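Local atomic coordinates of uncharacterized protein PH0321 (Pyrococcus horikoshii, PDB entry 3BS4), a protein that is of unknown function but contains a KaiC-like domain, and holds an unidentified peptide in the crystal. Residues 37-42 with 144-149; 87-92 with 104-109; 158-163 with 195-200. All coordinates share one frame; numbering follows the deposited sequence.

Contact 1. Residues 37-42 with 144-149; sequences ILFYIL and FAISMS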
ATOM      1  N   ILE A  37      -9.380  -5.817  -2.553  1.00 18.93           N
ATOM      2  CA  ILE A  37      -9.381  -6.000  -1.098  1.00 19.24           C
ATOM      3  C   ILE A  37      -8.550  -4.871  -0.476  1.00 19.47           C
ATOM      4  O   ILE A  37      -8.957  -4.256   0.522  1.00 20.14           O
ATOM      5  CB  ILE A  37      -8.839  -7.387  -0.663  1.00 18.97           C
ATOM      6  CG1 ILE A  37      -9.788  -8.489  -1.154  1.00 19.24           C
ATOM      7  CG2 ILE A  37      -8.709  -7.451   0.841  1.00 21.33           C
ATOM      8  CD1 ILE A  37      -9.264  -9.865  -0.912  1.00 19.29           C
ATOM      9  N   LEU A  38      -7.395  -4.581  -1.084  1.00 18.98           N
ATOM     10  CA  LEU A  38      -6.552  -3.508  -0.564  1.00 18.46           C
ATOM     11  C   LEU A  38      -7.227  -2.142  -0.679  1.00 17.83           C
ATOM     12  O   LEU A  38      -7.135  -1.340   0.267  1.00 17.75           O
ATOM     13  CB  LEU A  38      -5.177  -3.479  -1.240  1.00 18.32           C
ATOM     14  CG  LEU A  38      -4.198  -2.542  -0.522  1.00 19.77           C
ATOM     15  CD1 LEU A  38      -4.139  -2.814   0.980  1.00 19.66           C
ATOM     16  CD2 LEU A  38      -2.825  -2.665  -1.077  1.00 21.71           C
ATOM     17  N   PHE A  39      -7.888  -1.868  -1.805  1.00 18.15           N
ATOM     18  CA  PHE A  39      -8.615  -0.593  -1.929  1.00 18.69           C
ATOM     19  C   PHE A  39      -9.741  -0.501  -0.904  1.00 18.54           C
ATOM     20  O   PHE A  39     -10.004   0.565  -0.354  1.00 18.31           O
ATOM     21  CB  PHE A  39      -9.117  -0.365  -3.354  1.00 19.51           C
ATOM     22  CG  PHE A  39      -8.086   0.271  -4.252  1.00 22.89           C
ATOM     23  CD1 PHE A  39      -7.837   1.643  -4.186  1.00 24.87           C
ATOM     24  CD2 PHE A  39      -7.387  -0.492  -5.177  1.00 26.45           C
ATOM     25  CE1 PHE A  39      -6.883   2.249  -5.028  1.00 26.41           C
ATOM     26  CE2 PHE A  39      -6.423   0.100  -6.020  1.00 27.04           C
ATOM     27  CZ  PHE A  39      -6.175   1.471  -5.945  1.00 25.71           C
ATOM     28  N   TYR A  40     -10.385  -1.625  -0.619  1.00 18.26           N
ATOM     29  CA  TYR A  40     -11.384  -1.634   0.440  1.00 18.95           C
ATOM     30  C   TYR A  40     -10.796  -1.222   1.788  1.00 18.99           C
ATOM     31  O   TYR A  40     -11.331  -0.341   2.461  1.00 18.96           O
ATOM     32  CB  TYR A  40     -12.042  -3.009   0.524  1.00 19.01           C
ATOM     33  CG  TYR A  40     -13.064  -3.091   1.623  1.00 20.69           C
ATOM     34  CD1 TYR A  40     -14.346  -2.573   1.439  1.00 22.09           C
ATOM     35  CD2 TYR A  40     -12.736  -3.662   2.860  1.00 21.06           C
ATOM     36  CE1 TYR A  40     -15.284  -2.635   2.457  1.00 23.69           C
ATOM     37  CE2 TYR A  40     -13.681  -3.732   3.896  1.00 22.66           C
ATOM     38  CZ  TYR A  40     -14.949  -3.208   3.673  1.00 22.82           C
ATOM     39  OH  TYR A  40     -15.884  -3.257   4.688  1.00 25.28           O
ATOM     40  N   ILE A  41      -9.687  -1.847   2.170  1.00 18.08           N
ATOM     41  CA  ILE A  41      -9.002  -1.510   3.413  1.00 18.20           C
ATOM     42  C   ILE A  41      -8.637  -0.025   3.457  1.00 18.89           C
ATOM     43  O   ILE A  41      -8.903   0.660   4.452  1.00 19.31           O
ATOM     44  CB  ILE A  41      -7.767  -2.406   3.613  1.00 19.15           C
ATOM     45  CG1 ILE A  41      -8.215  -3.863   3.793  1.00 19.47           C
ATOM     46  CG2 ILE A  41      -6.936  -1.938   4.817  1.00 18.01           C
ATOM     47  CD1 ILE A  41      -7.075  -4.864   3.853  1.00 21.09           C
ATOM     48  N   LEU A  42      -8.039   0.465   2.372  1.00 17.91           N
ATOM     49  CA  LEU A  42      -7.675   1.876   2.248  1.00 19.34           C
ATOM     50  C   LEU A  42      -8.895   2.788   2.460  1.00 18.66           C
ATOM     51  O   LEU A  42      -8.842   3.753   3.246  1.00 19.30           O
ATOM     52  CB  LEU A  42      -7.081   2.120   0.852  1.00 18.70           C
ATOM     53  CG  LEU A  42      -6.786   3.543   0.357  1.00 21.81           C
ATOM     54  CD1 LEU A  42      -5.984   4.300   1.359  1.00 23.70           C
ATOM     55  CD2 LEU A  42      -6.038   3.479  -0.976  1.00 21.23           C
ATOM     56  N   PHE A 144       0.222   3.337   1.842  1.00 14.15           N
ATOM     57  CA  PHE A 144      -0.128   2.346   0.810  1.00 14.12           C
ATOM     58  C   PHE A 144       0.747   2.569  -0.392  1.00 14.77           C
ATOM     59  O   PHE A 144       0.827   3.710  -0.861  1.00 15.12           O
ATOM     60  CB  PHE A 144      -1.592   2.507   0.402  1.00 15.44           C
ATOM     61  CG  PHE A 144      -2.558   2.148   1.500  1.00 15.38           C
ATOM     62  CD1 PHE A 144      -3.149   0.894   1.529  1.00 16.85           C
ATOM     63  CD2 PHE A 144      -2.853   3.053   2.524  1.00 16.43           C
ATOM     64  CE1 PHE A 144      -4.021   0.531   2.553  1.00 17.89           C
ATOM     65  CE2 PHE A 144      -3.734   2.697   3.564  1.00 16.79           C
ATOM     66  CZ  PHE A 144      -4.317   1.438   3.573  1.00 17.89           C
ATOM     67  N   ALA A 145       1.417   1.522  -0.885  1.00 13.67           N
ATOM     68  CA  ALA A 145       2.210   1.639  -2.132  1.00 13.98           C
ATOM     69  C   ALA A 145       1.560   0.794  -3.229  1.00 14.20           C
ATOM     70  O   ALA A 145       1.549  -0.447  -3.136  1.00 15.18           O
ATOM     71  CB  ALA A 145       3.666   1.184  -1.904  1.00 13.99           C
ATOM     72  N   ILE A 146       1.022   1.493  -4.238  1.00 14.66           N
ATOM     73  CA  ILE A 146       0.207   0.870  -5.267  0.50 14.55           C
ATOM     74  C   ILE A 146       0.823   1.153  -6.640  1.00 14.05           C
ATOM     75  O   ILE A 146       0.620   2.220  -7.215  1.00 13.68           O
ATOM     76  CB  ILE A 146      -1.259   1.369  -5.235  0.50 14.89           C
ATOM     77  CG1 ILE A 146      -1.836   1.306  -3.808  0.50 15.85           C
ATOM     78  CG2 ILE A 146      -2.104   0.556  -6.213  0.50 15.23           C
ATOM     79  CD1 ILE A 146      -3.154   2.041  -3.616  0.50 15.33           C
ATOM     80  N   SER A 147       1.620   0.219  -7.161  1.00 13.96           N
ATOM     81  CA  SER A 147       2.028  -1.026  -6.539  1.00 13.70           C
ATOM     82  C   SER A 147       3.495  -1.279  -6.754  1.00 14.23           C
ATOM     83  O   SER A 147       4.121  -0.630  -7.610  1.00 14.72           O
ATOM     84  CB  SER A 147       1.375  -2.175  -7.345  1.00 14.58           C
ATOM     85  OG  SER A 147      -0.045  -2.052  -7.327  1.00 16.79           O
ATOM     86  N   MET A 148       4.112  -2.113  -5.932  1.00 14.52           N
ATOM     87  CA  MET A 148       5.545  -2.053  -5.719  1.00 14.94           C
ATOM     88  C   MET A 148       6.038  -2.791  -7.009  1.00 15.18           C
ATOM     89  O   MET A 148       7.160  -2.585  -7.498  1.00 15.13           O
ATOM     90  CB  MET A 148       5.947  -2.888  -4.509  1.00 14.66           C
ATOM     91  CG  MET A 148       5.705  -2.172  -3.177  1.00 15.79           C
ATOM     92  SD  MET A 148       6.697  -0.662  -2.982  1.00  6.98           S
ATOM     93  CE  MET A 148       8.342  -1.440  -2.832  1.00 16.30           C
ATOM     94  N   SER A 149       5.181  -3.643  -7.590  1.00 15.66           N
ATOM     95  CA  SER A 149       5.484  -4.320  -8.858  1.00 16.00           C
ATOM     96  C   SER A 149       5.664  -3.327 -10.019  1.00 16.05           C
ATOM     97  O   SER A 149       6.313  -3.638 -11.029  1.00 17.10           O
ATOM     98  CB  SER A 149       4.393  -5.378  -9.179  1.00 15.62           C
ATOM     99  OG  SER A 149       3.090  -4.820  -9.026  1.00 15.33           O
TER
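Leu42 and Phe144 form the centre of this apolar contact, the leucine reaching from helix 34-47 onto a ring raised by strand 141-146. Following Leu42 outward, CB lies 3.8 Å from Phe144 CE1, close to the far rim of the ring. CG is anti to the backbone N (chi1 171°), and from there the branches part. CD1 comes over one face of the phenyl group, 3.5 Å from Phe144 CE2, in a CH-pi contact whose methyl-to-centroid line leans 23° from the ring normal. CD2 turns instead to the next residue facing the helix, with Ile146 CD1 at 4.2 Å. One turn earlier Leu38 meets the same ring differently: its CD1 lies in the ring plane at the edge, 3.7 Å from Phe144 CE1, so one face and one edge of the ring are engaged. Phe39 adds its tip, with CZ 3.9 Å from Ile146 CD1. Ile146 was modelled in two conformers, so its contacts hold for one of them. Segment axes approach to 10.8 Å and run roughly antiparallel. Ala145, pointing away from the helix, serves the other face of the sheet, and a cis peptide follows Ile146. Strand 141-146 lies between parallel strands 51-56 and 184-190; Leu42 also touches Val52 and Met54 of the first, while Phe144 stacks on Phe186 of the second, so helix 34-47 packs on one face of the sheet in the layered alpha/beta manner expected of a KaiC-like domain.

Contact 2. Residues 87-92 with 104-109; sequences VDTFGS and WYLEGM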
ATOM      1  N   VAL A  87       1.928  10.867  -3.119  1.00 18.17           N
ATOM      2  CA  VAL A  87       3.107  11.100  -3.957  1.00 18.81           C
ATOM      3  C   VAL A  87       2.762  10.480  -5.302  1.00 18.42           C
ATOM      4  O   VAL A  87       2.610   9.258  -5.414  1.00 18.53           O
ATOM      5  CB  VAL A  87       4.377  10.468  -3.380  1.00 18.17           C
ATOM      6  CG1 VAL A  87       5.587  10.732  -4.298  1.00 20.64           C
ATOM      7  CG2 VAL A  87       4.652  10.959  -1.945  1.00 20.42           C
ATOM      8  N   ASP A  88       2.610  11.316  -6.316  1.00 17.99           N
ATOM      9  CA  ASP A  88       2.223  10.821  -7.632  1.00 17.01           C
ATOM     10  C   ASP A  88       3.450  10.390  -8.416  1.00 16.54           C
ATOM     11  O   ASP A  88       3.945  11.088  -9.304  1.00 16.36           O
ATOM     12  CB  ASP A  88       1.369  11.844  -8.389  1.00 18.35           C
ATOM     13  CG  ASP A  88       0.848  11.306  -9.707  1.00 19.47           C
ATOM     14  OD1 ASP A  88       1.040  10.112  -9.995  1.00 19.19           O
ATOM     15  OD2 ASP A  88       0.219  12.080 -10.465  1.00 23.11           O
ATOM     16  N   THR A  89       3.942   9.213  -8.058  1.00 15.83           N
ATOM     17  CA  THR A  89       5.112   8.642  -8.697  1.00 15.63           C
ATOM     18  C   THR A  89       4.839   8.371 -10.181  1.00 15.78           C
ATOM     19  O   THR A  89       5.696   8.618 -11.049  1.00 15.40           O
ATOM     20  CB  THR A  89       5.520   7.370  -7.932  1.00 16.27           C
ATOM     21  OG1 THR A  89       5.823   7.748  -6.579  1.00 16.07           O
ATOM     22  CG2 THR A  89       6.752   6.713  -8.557  1.00 17.14           C
ATOM     23  N   PHE A  90       3.648   7.871 -10.484  1.00 15.34           N
ATOM     24  CA  PHE A  90       3.293   7.597 -11.873  1.00 15.63           C
ATOM     25  C   PHE A  90       3.409   8.875 -12.706  1.00 16.01           C
ATOM     26  O   PHE A  90       4.059   8.882 -13.764  1.00 16.17           O
ATOM     27  CB  PHE A  90       1.877   7.028 -11.952  1.00 15.84           C
ATOM     28  CG  PHE A  90       1.467   6.645 -13.353  1.00 15.74           C
ATOM     29  CD1 PHE A  90       1.644   5.334 -13.808  1.00 17.44           C
ATOM     30  CD2 PHE A  90       0.963   7.604 -14.234  1.00 18.60           C
ATOM     31  CE1 PHE A  90       1.294   4.989 -15.103  1.00 17.50           C
ATOM     32  CE2 PHE A  90       0.599   7.260 -15.525  1.00 17.21           C
ATOM     33  CZ  PHE A  90       0.768   5.948 -15.954  1.00 17.53           C
ATOM     34  N   GLY A  91       2.783   9.953 -12.245  1.00 16.26           N
ATOM     35  CA  GLY A  91       2.839  11.203 -13.024  1.00 17.14           C
ATOM     36  C   GLY A  91       4.262  11.728 -13.130  1.00 17.90           C
ATOM     37  O   GLY A  91       4.657  12.300 -14.156  1.00 18.88           O
ATOM     38  N   SER A  92       5.040  11.524 -12.075  1.00 17.78           N
ATOM     39  CA  SER A  92       6.434  11.956 -12.036  1.00 18.39           C
ATOM     40  C   SER A  92       7.258  11.231 -13.089  1.00 19.08           C
ATOM     41  O   SER A  92       8.013  11.868 -13.821  1.00 19.86           O
ATOM     42  CB  SER A  92       7.018  11.720 -10.640  1.00 18.96           C
ATOM     43  OG  SER A  92       6.250  12.414  -9.661  1.00 18.90           O
ATOM     44  N   TRP A 104       2.089  15.435  -4.241  1.00 25.11           N
ATOM     45  CA  TRP A 104       3.507  15.712  -4.416  0.50 25.32           C
ATOM     46  C   TRP A 104       4.037  15.073  -5.670  1.00 24.57           C
ATOM     47  O   TRP A 104       3.733  13.908  -5.956  1.00 23.05           O
ATOM     48  CB  TRP A 104       4.299  15.173  -3.232  0.50 26.51           C
ATOM     49  CG  TRP A 104       4.831  16.231  -2.342  0.50 28.35           C
ATOM     50  CD1 TRP A 104       4.111  17.040  -1.516  0.50 29.86           C
ATOM     51  CD2 TRP A 104       6.205  16.600  -2.173  0.50 28.91           C
ATOM     52  NE1 TRP A 104       4.948  17.897  -0.847  0.50 30.89           N
ATOM     53  CE2 TRP A 104       6.239  17.645  -1.227  0.50 29.51           C
ATOM     54  CE3 TRP A 104       7.411  16.156  -2.734  0.50 28.78           C
ATOM     55  CZ2 TRP A 104       7.430  18.253  -0.824  0.50 29.25           C
ATOM     56  CZ3 TRP A 104       8.604  16.757  -2.320  0.50 29.20           C
ATOM     57  CH2 TRP A 104       8.598  17.796  -1.379  0.50 29.08           C
ATOM     58  N   TYR A 105       4.840  15.834  -6.413  1.00 24.37           N
ATOM     59  CA  TYR A 105       5.518  15.356  -7.617  1.00 24.92           C
ATOM     60  C   TYR A 105       7.014  15.324  -7.403  1.00 25.14           C
ATOM     61  O   TYR A 105       7.565  16.253  -6.821  1.00 25.59           O
ATOM     62  CB  TYR A 105       5.176  16.250  -8.799  1.00 25.70           C
ATOM     63  CG  TYR A 105       3.786  15.960  -9.232  1.00 26.42           C
ATOM     64  CD1 TYR A 105       3.527  14.875 -10.070  1.00 26.71           C
ATOM     65  CD2 TYR A 105       2.706  16.705  -8.752  1.00 28.35           C
ATOM     66  CE1 TYR A 105       2.242  14.566 -10.451  1.00 27.01           C
ATOM     67  CE2 TYR A 105       1.406  16.390  -9.130  1.00 28.09           C
ATOM     68  CZ  TYR A 105       1.195  15.308  -9.980  1.00 27.19           C
ATOM     69  OH  TYR A 105      -0.082  14.947 -10.377  1.00 30.20           O
ATOM     70  N   LEU A 106       7.651  14.254  -7.873  1.00 24.88           N
ATOM     71  CA  LEU A 106       9.098  14.072  -7.736  1.00 25.55           C
ATOM     72  C   LEU A 106       9.798  14.670  -8.947  1.00 26.30           C
ATOM     73  O   LEU A 106       9.505  14.305 -10.091  1.00 26.63           O
ATOM     74  CB  LEU A 106       9.468  12.591  -7.604  1.00 26.07           C
ATOM     75  CG  LEU A 106       8.648  11.778  -6.590  1.00 26.97           C
ATOM     76  CD1 LEU A 106       8.669  10.303  -6.958  1.00 28.42           C
ATOM     77  CD2 LEU A 106       9.091  12.007  -5.150  1.00 28.00           C
ATOM     78  N   GLU A 107      10.734  15.578  -8.677  1.00 26.99           N
ATOM     79  CA  GLU A 107      11.393  16.364  -9.713  1.00 27.88           C
ATOM     80  C   GLU A 107      12.801  15.831  -9.950  1.00 27.34           C
ATOM     81  O   GLU A 107      13.376  15.196  -9.074  1.00 26.91           O
ATOM     82  CB  GLU A 107      11.455  17.838  -9.280  1.00 29.13           C
ATOM     83  CG  GLU A 107      10.103  18.434  -8.864  1.00 32.94           C
ATOM     84  CD  GLU A 107       9.119  18.586 -10.025  1.00 39.00           C
ATOM     85  OE1 GLU A 107       9.560  18.726 -11.190  1.00 42.12           O
ATOM     86  OE2 GLU A 107       7.891  18.573  -9.769  1.00 41.97           O
ATOM     87  N   GLY A 108      13.351  16.088 -11.136  1.00 27.10           N
ATOM     88  CA  GLY A 108      14.718  15.670 -11.458  1.00 26.88           C
ATOM     89  C   GLY A 108      14.873  14.225 -11.888  1.00 27.39           C
ATOM     90  O   GLY A 108      13.901  13.562 -12.271  1.00 27.06           O
ATOM     91  N   MET A 109      16.106  13.729 -11.820  1.00 27.06           N
ATOM     92  CA  MET A 109      16.396  12.363 -12.216  1.00 27.00           C
ATOM     93  C   MET A 109      15.781  11.423 -11.202  1.00 26.24           C
ATOM     94  O   MET A 109      15.997  11.563  -9.993  1.00 24.84           O
ATOM     95  CB  MET A 109      17.912  12.126 -12.328  1.00 28.16           C
ATOM     96  CG  MET A 109      18.351  10.664 -12.492  1.00 30.59           C
ATOM     97  SD  MET A 109      17.857   9.853 -14.043  1.00 38.93           S
ATOM     98  CE  MET A 109      18.813  10.795 -15.231  1.00 38.19           C
TER
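A parallel beta bridge between Val87 and Trp104, at the end of strand 84-87, runs straight into the capped start of helix 89-94. Here strand 103-104 forms the outer edge of the central sheet. Asp88 N donates to Trp104 O at 2.8 Å, and Val87 CA adds a longer C-H contact to the same carbonyl. Asp88 then serves as N-cap: its OD1 accepts from Gly91 N at 2.9 Å, with the N-H approaching from above the carboxylate plane. With CG anti to the backbone N (chi1 -175°), the carboxyl group lies alongside the Tyr105 ring, both side chains pointing the same way and their planes 55° apart. Asp88 CB comes within 3.5 Å of Tyr105 CE1. Leu106 packs against the strand end, its CD2 3.8 Å from Val87 CG1, and its CD1 touches Thr89 OG1, which is hydrogen-bonded to Tyr119 of helix 115-132. Ser92 OG ties the loop to the helix: it donates to Asp88 O at 2.7 Å and accepts from Leu106 N at 2.9 Å. Asp88 O is thus gripped twice, Ser92 N and Ser92 OG reaching it from opposite faces of the carbonyl plane.

Contact 3. Residues 158-163 with 195-200; sequences EETLRY and KRVLLS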
ATOM      1  N   GLU A 158      17.681  -6.031 -11.129  1.00 21.99           N
ATOM      2  CA  GLU A 158      18.877  -5.758 -10.357  1.00 22.74           C
ATOM      3  C   GLU A 158      18.789  -4.376  -9.695  1.00 21.73           C
ATOM      4  O   GLU A 158      19.076  -4.224  -8.498  1.00 21.66           O
ATOM      5  CB  GLU A 158      20.086  -5.838 -11.285  1.00 23.36           C
ATOM      6  CG  GLU A 158      20.386  -7.271 -11.755  1.00 28.89           C
ATOM      7  CD  GLU A 158      19.487  -7.806 -12.897  1.00 32.75           C
ATOM      8  OE1 GLU A 158      18.706  -7.048 -13.541  1.00 31.53           O
ATOM      9  OE2 GLU A 158      19.600  -9.030 -13.159  1.00 36.90           O
ATOM     10  N   GLU A 159      18.357  -3.385 -10.477  1.00 20.28           N
ATOM     11  CA  GLU A 159      18.150  -2.024  -9.975  1.00 20.32           C
ATOM     12  C   GLU A 159      17.089  -1.988  -8.889  1.00 18.96           C
ATOM     13  O   GLU A 159      17.251  -1.284  -7.888  1.00 18.09           O
ATOM     14  CB  GLU A 159      17.760  -1.076 -11.117  1.00 20.23           C
ATOM     15  CG  GLU A 159      18.935  -0.678 -12.005  1.00 22.23           C
ATOM     16  CD  GLU A 159      18.528  -0.043 -13.331  1.00 23.95           C
ATOM     17  OE1 GLU A 159      17.327  -0.029 -13.694  1.00 24.79           O
ATOM     18  OE2 GLU A 159      19.441   0.446 -14.053  1.00 28.96           O
ATOM     19  N   THR A 160      16.011  -2.747  -9.088  1.00 17.25           N
ATOM     20  CA  THR A 160      14.911  -2.771  -8.111  1.00 16.92           C
ATOM     21  C   THR A 160      15.380  -3.395  -6.803  1.00 17.28           C
ATOM     22  O   THR A 160      15.074  -2.902  -5.723  1.00 16.47           O
ATOM     23  CB  THR A 160      13.683  -3.509  -8.694  1.00 16.57           C
ATOM     24  OG1 THR A 160      13.330  -2.902  -9.947  1.00 16.50           O
ATOM     25  CG2 THR A 160      12.502  -3.451  -7.736  1.00 18.47           C
ATOM     26  N   LEU A 161      16.181  -4.455  -6.898  1.00 17.61           N
ATOM     27  CA  LEU A 161      16.705  -5.083  -5.691  1.00 17.40           C
ATOM     28  C   LEU A 161      17.604  -4.139  -4.910  1.00 17.70           C
ATOM     29  O   LEU A 161      17.519  -4.079  -3.684  1.00 17.94           O
ATOM     30  CB  LEU A 161      17.436  -6.383  -6.052  1.00 17.73           C
ATOM     31  CG  LEU A 161      16.461  -7.519  -6.414  1.00 17.70           C
ATOM     32  CD1 LEU A 161      17.134  -8.622  -7.223  1.00 19.55           C
ATOM     33  CD2 LEU A 161      15.797  -8.108  -5.168  1.00 19.06           C
ATOM     34  N   ARG A 162      18.454  -3.398  -5.611  1.00 17.94           N
ATOM     35  CA  ARG A 162      19.307  -2.382  -4.965  1.00 18.78           C
ATOM     36  C   ARG A 162      18.463  -1.260  -4.394  1.00 18.36           C
ATOM     37  O   ARG A 162      18.711  -0.787  -3.287  1.00 18.28           O
ATOM     38  CB  ARG A 162      20.308  -1.785  -5.958  1.00 20.09           C
ATOM     39  CG  ARG A 162      21.331  -2.765  -6.448  1.00 24.44           C
ATOM     40  CD  ARG A 162      22.561  -2.039  -7.016  1.00 30.49           C
ATOM     41  NE  ARG A 162      22.219  -0.885  -7.852  1.00 35.62           N
ATOM     42  CZ  ARG A 162      22.115  -0.918  -9.179  1.00 36.89           C
ATOM     43  NH1 ARG A 162      22.313  -2.055  -9.837  1.00 37.69           N
ATOM     44  NH2 ARG A 162      21.809   0.193  -9.848  1.00 38.34           N
ATOM     45  N   TYR A 163      17.460  -0.832  -5.159  1.00 17.49           N
ATOM     46  CA  TYR A 163      16.540   0.212  -4.704  1.00 16.66           C
ATOM     47  C   TYR A 163      15.849  -0.133  -3.376  1.00 16.45           C
ATOM     48  O   TYR A 163      15.738   0.711  -2.470  1.00 16.63           O
ATOM     49  CB  TYR A 163      15.498   0.482  -5.801  1.00 16.73           C
ATOM     50  CG  TYR A 163      14.307   1.230  -5.302  1.00 16.35           C
ATOM     51  CD1 TYR A 163      14.382   2.602  -5.041  1.00 17.36           C
ATOM     52  CD2 TYR A 163      13.108   0.563  -5.054  1.00 16.36           C
ATOM     53  CE1 TYR A 163      13.282   3.300  -4.560  1.00 18.63           C
ATOM     54  CE2 TYR A 163      11.991   1.253  -4.566  1.00 15.57           C
ATOM     55  CZ  TYR A 163      12.101   2.629  -4.325  1.00 17.09           C
ATOM     56  OH  TYR A 163      11.035   3.357  -3.837  1.00 19.88           O
ATOM     57  N   LYS A 195      10.827 -13.264  -9.819  1.00 22.19           N
ATOM     58  CA  LYS A 195      10.811 -14.039  -8.586  1.00 22.78           C
ATOM     59  C   LYS A 195      11.817 -13.540  -7.560  1.00 21.84           C
ATOM     60  O   LYS A 195      11.559 -13.615  -6.344  1.00 20.87           O
ATOM     61  CB  LYS A 195      11.028 -15.523  -8.870  1.00 23.43           C
ATOM     62  CG  LYS A 195       9.900 -16.181  -9.679  1.00 27.63           C
ATOM     63  CD  LYS A 195       9.889 -17.705  -9.516  1.00 34.32           C
ATOM     64  CE  LYS A 195      11.204 -18.354  -9.950  1.00 38.27           C
ATOM     65  NZ  LYS A 195      11.425 -19.659  -9.245  1.00 41.45           N
ATOM     66  N   ARG A 196      12.966 -13.042  -8.033  1.00 21.28           N
ATOM     67  CA  ARG A 196      13.984 -12.525  -7.109  1.00 20.48           C
ATOM     68  C   ARG A 196      13.505 -11.285  -6.384  1.00 19.73           C
ATOM     69  O   ARG A 196      13.730 -11.130  -5.182  1.00 19.47           O
ATOM     70  CB  ARG A 196      15.295 -12.211  -7.820  1.00 22.02           C
ATOM     71  CG  ARG A 196      16.031 -13.446  -8.273  1.00 24.04           C
ATOM     72  CD  ARG A 196      17.452 -13.088  -8.683  1.00 28.76           C
ATOM     73  NE  ARG A 196      17.459 -12.146  -9.797  1.00 31.51           N
ATOM     74  CZ  ARG A 196      18.468 -11.330 -10.085  1.00 34.79           C
ATOM     75  NH1 ARG A 196      19.569 -11.324  -9.339  1.00 36.91           N
ATOM     76  NH2 ARG A 196      18.369 -10.512 -11.117  1.00 35.82           N
ATOM     77  N   VAL A 197      12.868 -10.381  -7.110  1.00 18.61           N
ATOM     78  CA  VAL A 197      12.370  -9.165  -6.459  1.00 17.99           C
ATOM     79  C   VAL A 197      11.228  -9.518  -5.502  1.00 18.37           C
ATOM     80  O   VAL A 197      11.128  -8.988  -4.387  1.00 17.56           O
ATOM     81  CB  VAL A 197      11.922  -8.082  -7.472  1.00 18.13           C
ATOM     82  CG1 VAL A 197      11.434  -6.840  -6.711  1.00 18.32           C
ATOM     83  CG2 VAL A 197      13.054  -7.741  -8.453  1.00 19.92           C
ATOM     84  N   LEU A 198      10.367 -10.437  -5.926  1.00 18.44           N
ATOM     85  CA  LEU A 198       9.298 -10.898  -5.062  1.00 19.28           C
ATOM     86  C   LEU A 198       9.834 -11.549  -3.790  1.00 19.39           C
ATOM     87  O   LEU A 198       9.279 -11.376  -2.712  1.00 19.67           O
ATOM     88  CB  LEU A 198       8.412 -11.866  -5.843  1.00 19.23           C
ATOM     89  CG  LEU A 198       7.011 -12.209  -5.378  1.00 21.53           C
ATOM     90  CD1 LEU A 198       6.155 -10.991  -5.028  1.00 20.93           C
ATOM     91  CD2 LEU A 198       6.365 -13.032  -6.507  1.00 20.55           C
ATOM     92  N   LEU A 199      10.947 -12.279  -3.902  1.00 19.51           N
ATOM     93  CA  LEU A 199      11.598 -12.858  -2.728  1.00 20.01           C
ATOM     94  C   LEU A 199      12.015 -11.778  -1.723  1.00 18.90           C
ATOM     95  O   LEU A 199      11.832 -11.933  -0.518  1.00 19.35           O
ATOM     96  CB  LEU A 199      12.839 -13.627  -3.172  1.00 21.66           C
ATOM     97  CG  LEU A 199      13.311 -14.864  -2.431  1.00 24.46           C
ATOM     98  CD1 LEU A 199      12.166 -15.879  -2.194  1.00 24.99           C
ATOM     99  CD2 LEU A 199      14.459 -15.498  -3.230  1.00 22.87           C
ATOM    100  N   SER A 200      12.566 -10.679  -2.226  1.00 17.13           N
ATOM    101  CA  SER A 200      13.015  -9.588  -1.363  1.00 16.90           C
ATOM    102  C   SER A 200      11.844  -8.913  -0.668  1.00 17.06           C
ATOM    103  O   SER A 200      11.912  -8.621   0.528  1.00 17.34           O
ATOM    104  CB  SER A 200      13.838  -8.578  -2.174  1.00 17.31           C
ATOM    105  OG  SER A 200      14.329  -7.523  -1.358  1.00 17.35           O
TER
HETATM  106  O   HOH W   1      16.711  -6.251  -2.020  1.00 19.28           O
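Ser200 OG is held by two groups: a water 2.8 Å away and, one turn further along its own helix, Arg204 NE. That water donates to Leu161 O at 2.9 Å, so it spans the two helices. Leu161 does most of the packing. Chi1 of -74° sets Leu161 CG anti to the carbonyl carbon, 4.0 Å from Val197 CG2, and the two methyls divide the work. CD2 settles 3.6 Å from Ser200 CB and also touches Arg196 O and Val197 CA, while CD1 stands over the centre of the Arg196 guanidinium, 4.1 Å above its plane. The edge of that guanidinium meets Glu158, whose bent chain brings OE2 to 2.8 Å from Arg196 NH2, a salt bridge in which the hydrogen bond is weak and the two planar groups are turned 57° apart. An alanine in place of Leu161 would probably open a gap against Val197 and Ser200 CB and leave the guanidinium freer to turn, without the methyl over its face. On the inner side Thr160 CG2 meets Val197 CG1 at 3.7 Å, the two side chains crossing at about a right angle; Thr160 OG1 turns back to Thr156 O. Val197 reaches on to Trp189 of strand 184-190, and Tyr163 OH hydrogen-bonds to the bound peptide. The segment axes lie 9.6 Å apart and only 10° from parallel, as is typical of helices side by side in successive beta-alpha-beta crossovers: helix 157-173 joins strands 141-146 and 184-190, and helix 195-204 leads on to strand 207-216.

How the contacts relate
From the N terminus, the chain enters contact 1 on helix 34-47, and that loop closes only about a hundred residues later, on strand 141-146. Contact 2 opens and closes within it, a short loop of eleven residues that brings strand 103-104 to the edge of the sheet beside strand 84-87. Once contact 1 has closed, the chain runs through a ten-residue connection into helix 157-173, where contact 3 opens; it closes on helix 195-204 after one intervening sheet strand. Contacts 1 and 3 are therefore in series, and none of the three cross. Their centres lie about 18 to 21 Å apart without touching, tying together sheet interior, sheet edge and a peripheral helix pair.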